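Local coordinates for protein putative ATP-dependent endonuclease of the OLD family (Thermus scotoductus, PDB 6P74) that degrades linear and supercoiled double-stranded DNA from the 5' end as a metal-dependent exonuclease, nicks circular DNA, and hydrolyses ATP in a DNA-stimulated manner, at residues 49-55 with 101-105. Numbering follows the deposited sequence.
Sequences WPSLRSF and FHVDL. With SO4 (sulfate ion), chain K.
Val103 sends its two methyls to different parts of the 49-55 loop. CG2 meets the backbone of Ser51, lying 3.5 Å from the Ser51 CA, whereas CG1 reaches the Phe55 ring, 3.8 Å from Phe55 CE1 and almost equally near CD1. The torsion sets which methyl goes where: at chi1 -40° CG1 stands anti to the carbonyl carbon, beside the backbone N, and CG2 takes the position between N and that carbon.

On one flank, Leu52 lays its isobutyl end along the strand backbone, with CD2 3.4 Å from the carbonyl O of Phe101 and CD1 against Phe101 CB and Val103 CG1. On the other, Leu105 offers CD2 to the indole of Trp49. This methyl approaches the six-membered ring obliquely, 3.9 Å from Trp49 CZ2, and touches Pro50 CG as well; Pro50 CD lies over a face of the indole.

A sulfate, probably from the crystallisation liquor, bridges the two segments, which otherwise meet through apolar contacts. Trp49 NE1 donates to its O2 over 3.0 Å at 158°, with the sulfur in the indole plane, and the Leu105 amide N donates to its O1 over 2.9 Å at a more bent 132°. Within the loop, Ser54 OG accepts a nearly straight bond from Ser51 N, and Ser54 N returns one to Ser51 O, fixing the short 3-10 turn that presents Leu52.

The contact thus lays this loop, which follows helix 34-45, alongside strand 100-109 of the antiparallel sheet in the ATPase domain, the two chains running in opposite directions. Phe55 and Val103 both continue onto Cys94 of the adjoining strand 85-97, Leu105 packs on Val44 of helix 34-45, and Arg130 of helix 127-132 touches Trp49, Pro50 and Leu105.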
loop_
_atom_site.group_PDB
_atom_site.type_symbol
_atom_site.label_atom_id
_atom_site.label_comp_id
_atom_site.label_asym_id
_atom_site.label_seq_id
_atom_site.Cartn_x
_atom_site.Cartn_y
_atom_site.Cartn_z
ATOM N N TRP A 49 8.630 9.976 -11.033
ATOM C CA TRP A 49 8.022 10.396 -12.284
ATOM C C TRP A 49 6.852 9.479 -12.632
ATOM O O TRP A 49 7.026 8.253 -12.686
ATOM C CB TRP A 49 9.034 10.396 -13.427
ATOM C CG TRP A 49 8.421 10.981 -14.651
ATOM C CD1 TRP A 49 7.739 10.313 -15.628
ATOM C CD2 TRP A 49 8.370 12.369 -15.001
ATOM N NE1 TRP A 49 7.291 11.198 -16.579
ATOM C CE2 TRP A 49 7.665 12.466 -16.220
ATOM C CE3 TRP A 49 8.868 13.539 -14.412
ATOM C CZ2 TRP A 49 7.445 13.683 -16.859
ATOM C CZ3 TRP A 49 8.655 14.746 -15.050
ATOM C CH2 TRP A 49 7.949 14.811 -16.260
ATOM N N PRO A 50 5.663 10.024 -12.879
ATOM C CA PRO A 50 4.493 9.183 -13.178
ATOM C C PRO A 50 4.695 8.405 -14.464
ATOM O O PRO A 50 4.907 8.981 -15.528
ATOM C CB PRO A 50 3.351 10.197 -13.330
ATOM C CG PRO A 50 3.868 11.473 -12.802
ATOM C CD PRO A 50 5.347 11.456 -12.933
ATOM N N SER A 51 4.610 7.086 -14.365
ATOM C CA SER A 51 4.678 6.251 -15.553
ATOM C C SER A 51 3.823 5.014 -15.306
ATOM O O SER A 51 3.126 4.910 -14.291
ATOM C CB SER A 51 6.134 5.920 -15.897
ATOM O OG SER A 51 6.777 5.255 -14.829
ATOM N N LEU A 52 3.863 4.080 -16.255
ATOM C CA LEU A 52 3.106 2.847 -16.099
ATOM C C LEU A 52 3.532 2.093 -14.840
ATOM O O LEU A 52 2.723 1.373 -14.245
ATOM C CB LEU A 52 3.275 1.986 -17.355
ATOM C CG LEU A 52 2.293 0.830 -17.556
ATOM C CD1 LEU A 52 0.840 1.305 -17.480
ATOM C CD2 LEU A 52 2.577 0.122 -18.891
ATOM N N ARG A 53 4.796 2.255 -14.416
ATOM C CA ARG A 53 5.294 1.677 -13.168
ATOM C C ARG A 53 4.687 2.318 -11.931
ATOM O O ARG A 53 4.953 1.846 -10.818
ATOM C CB ARG A 53 6.815 1.814 -13.074
ATOM C CG ARG A 53 7.622 0.880 -13.954
ATOM C CD ARG A 53 9.111 1.216 -13.871
ATOM N NE ARG A 53 9.334 2.662 -13.911
ATOM C CZ ARG A 53 10.319 3.252 -14.586
ATOM N NH1 ARG A 53 11.175 2.523 -15.289
ATOM N NH2 ARG A 53 10.436 4.574 -14.563
ATOM N N SER A 54 3.908 3.389 -12.084
ATOM C CA SER A 54 3.311 4.039 -10.927
ATOM C C SER A 54 1.997 3.396 -10.506
ATOM O O SER A 54 1.582 3.561 -9.352
ATOM C CB SER A 54 3.078 5.524 -11.221
ATOM O OG SER A 54 4.282 6.180 -11.570
ATOM N N PHE A 55 1.334 2.679 -11.407
ATOM C CA PHE A 55 0.011 2.135 -11.157
ATOM C C PHE A 55 0.075 0.635 -10.902
ATOM O O PHE A 55 0.975 -0.059 -11.381
ATOM C CB PHE A 55 -0.922 2.408 -12.341
ATOM C CG PHE A 55 -1.290 3.855 -12.506
ATOM C CD1 PHE A 55 -0.473 4.718 -13.226
ATOM C CD2 PHE A 55 -2.462 4.353 -11.957
ATOM C CE1 PHE A 55 -0.821 6.059 -13.388
ATOM C CE2 PHE A 55 -2.817 5.683 -12.110
ATOM C CZ PHE A 55 -1.996 6.541 -12.825
ATOM N N PHE A 101 -1.681 -1.089 -21.521
ATOM C CA PHE A 101 -2.040 0.158 -20.871
ATOM C C PHE A 101 -0.876 1.133 -20.981
ATOM O O PHE A 101 0.261 0.750 -21.275
ATOM C CB PHE A 101 -2.405 -0.092 -19.403
ATOM C CG PHE A 101 -3.492 -1.122 -19.222
ATOM C CD1 PHE A 101 -3.223 -2.474 -19.390
ATOM C CD2 PHE A 101 -4.784 -0.738 -18.902
ATOM C CE1 PHE A 101 -4.218 -3.419 -19.238
ATOM C CE2 PHE A 101 -5.781 -1.682 -18.748
ATOM C CZ PHE A 101 -5.497 -3.024 -18.917
ATOM N N HIS A 102 -1.172 2.407 -20.749
ATOM C CA HIS A 102 -0.169 3.455 -20.863
ATOM C C HIS A 102 -0.659 4.647 -20.067
ATOM O O HIS A 102 -1.852 4.773 -19.774
ATOM C CB HIS A 102 0.078 3.856 -22.323
ATOM C CG HIS A 102 -1.151 4.342 -23.026
ATOM N ND1 HIS A 102 -2.032 3.492 -23.663
ATOM C CD2 HIS A 102 -1.654 5.591 -23.180
ATOM C CE1 HIS A 102 -3.022 4.197 -24.181
ATOM N NE2 HIS A 102 -2.818 5.474 -23.902
ATOM N N VAL A 103 0.266 5.524 -19.722
ATOM C CA VAL A 103 -0.089 6.708 -18.962
ATOM C C VAL A 103 0.460 7.925 -19.685
ATOM O O VAL A 103 1.537 7.868 -20.289
ATOM C CB VAL A 103 0.416 6.636 -17.503
ATOM C CG1 VAL A 103 0.233 5.230 -16.948
ATOM C CG2 VAL A 103 1.855 7.065 -17.408
ATOM N N ASP A 104 -0.304 9.011 -19.652
ATOM C CA ASP A 104 0.105 10.297 -20.190
ATOM C C ASP A 104 0.071 11.328 -19.070
ATOM O O ASP A 104 -0.821 11.302 -18.217
ATOM C CB ASP A 104 -0.812 10.736 -21.337
ATOM C CG ASP A 104 -1.009 9.649 -22.375
ATOM O OD1 ASP A 104 -0.005 9.201 -22.974
ATOM O OD2 ASP A 104 -2.175 9.242 -22.592
ATOM N N LEU A 105 1.051 12.221 -19.065
ATOM C CA LEU A 105 1.069 13.370 -18.168
ATOM C C LEU A 105 0.892 14.599 -19.048
ATOM O O LEU A 105 1.820 15.005 -19.745
ATOM C CB LEU A 105 2.365 13.424 -17.366
ATOM C CG LEU A 105 2.455 14.499 -16.280
ATOM C CD1 LEU A 105 1.346 14.339 -15.252
ATOM C CD2 LEU A 105 3.831 14.476 -15.618
HETATM S S SO4 K . 4.806 10.197 -19.483
HETATM O O1 SO4 K . 3.485 10.768 -19.739
HETATM O O2 SO4 K . 5.753 11.243 -19.110
HETATM O O3 SO4 K . 4.734 9.218 -18.398
HETATM O O4 SO4 K . 5.271 9.537 -20.699
#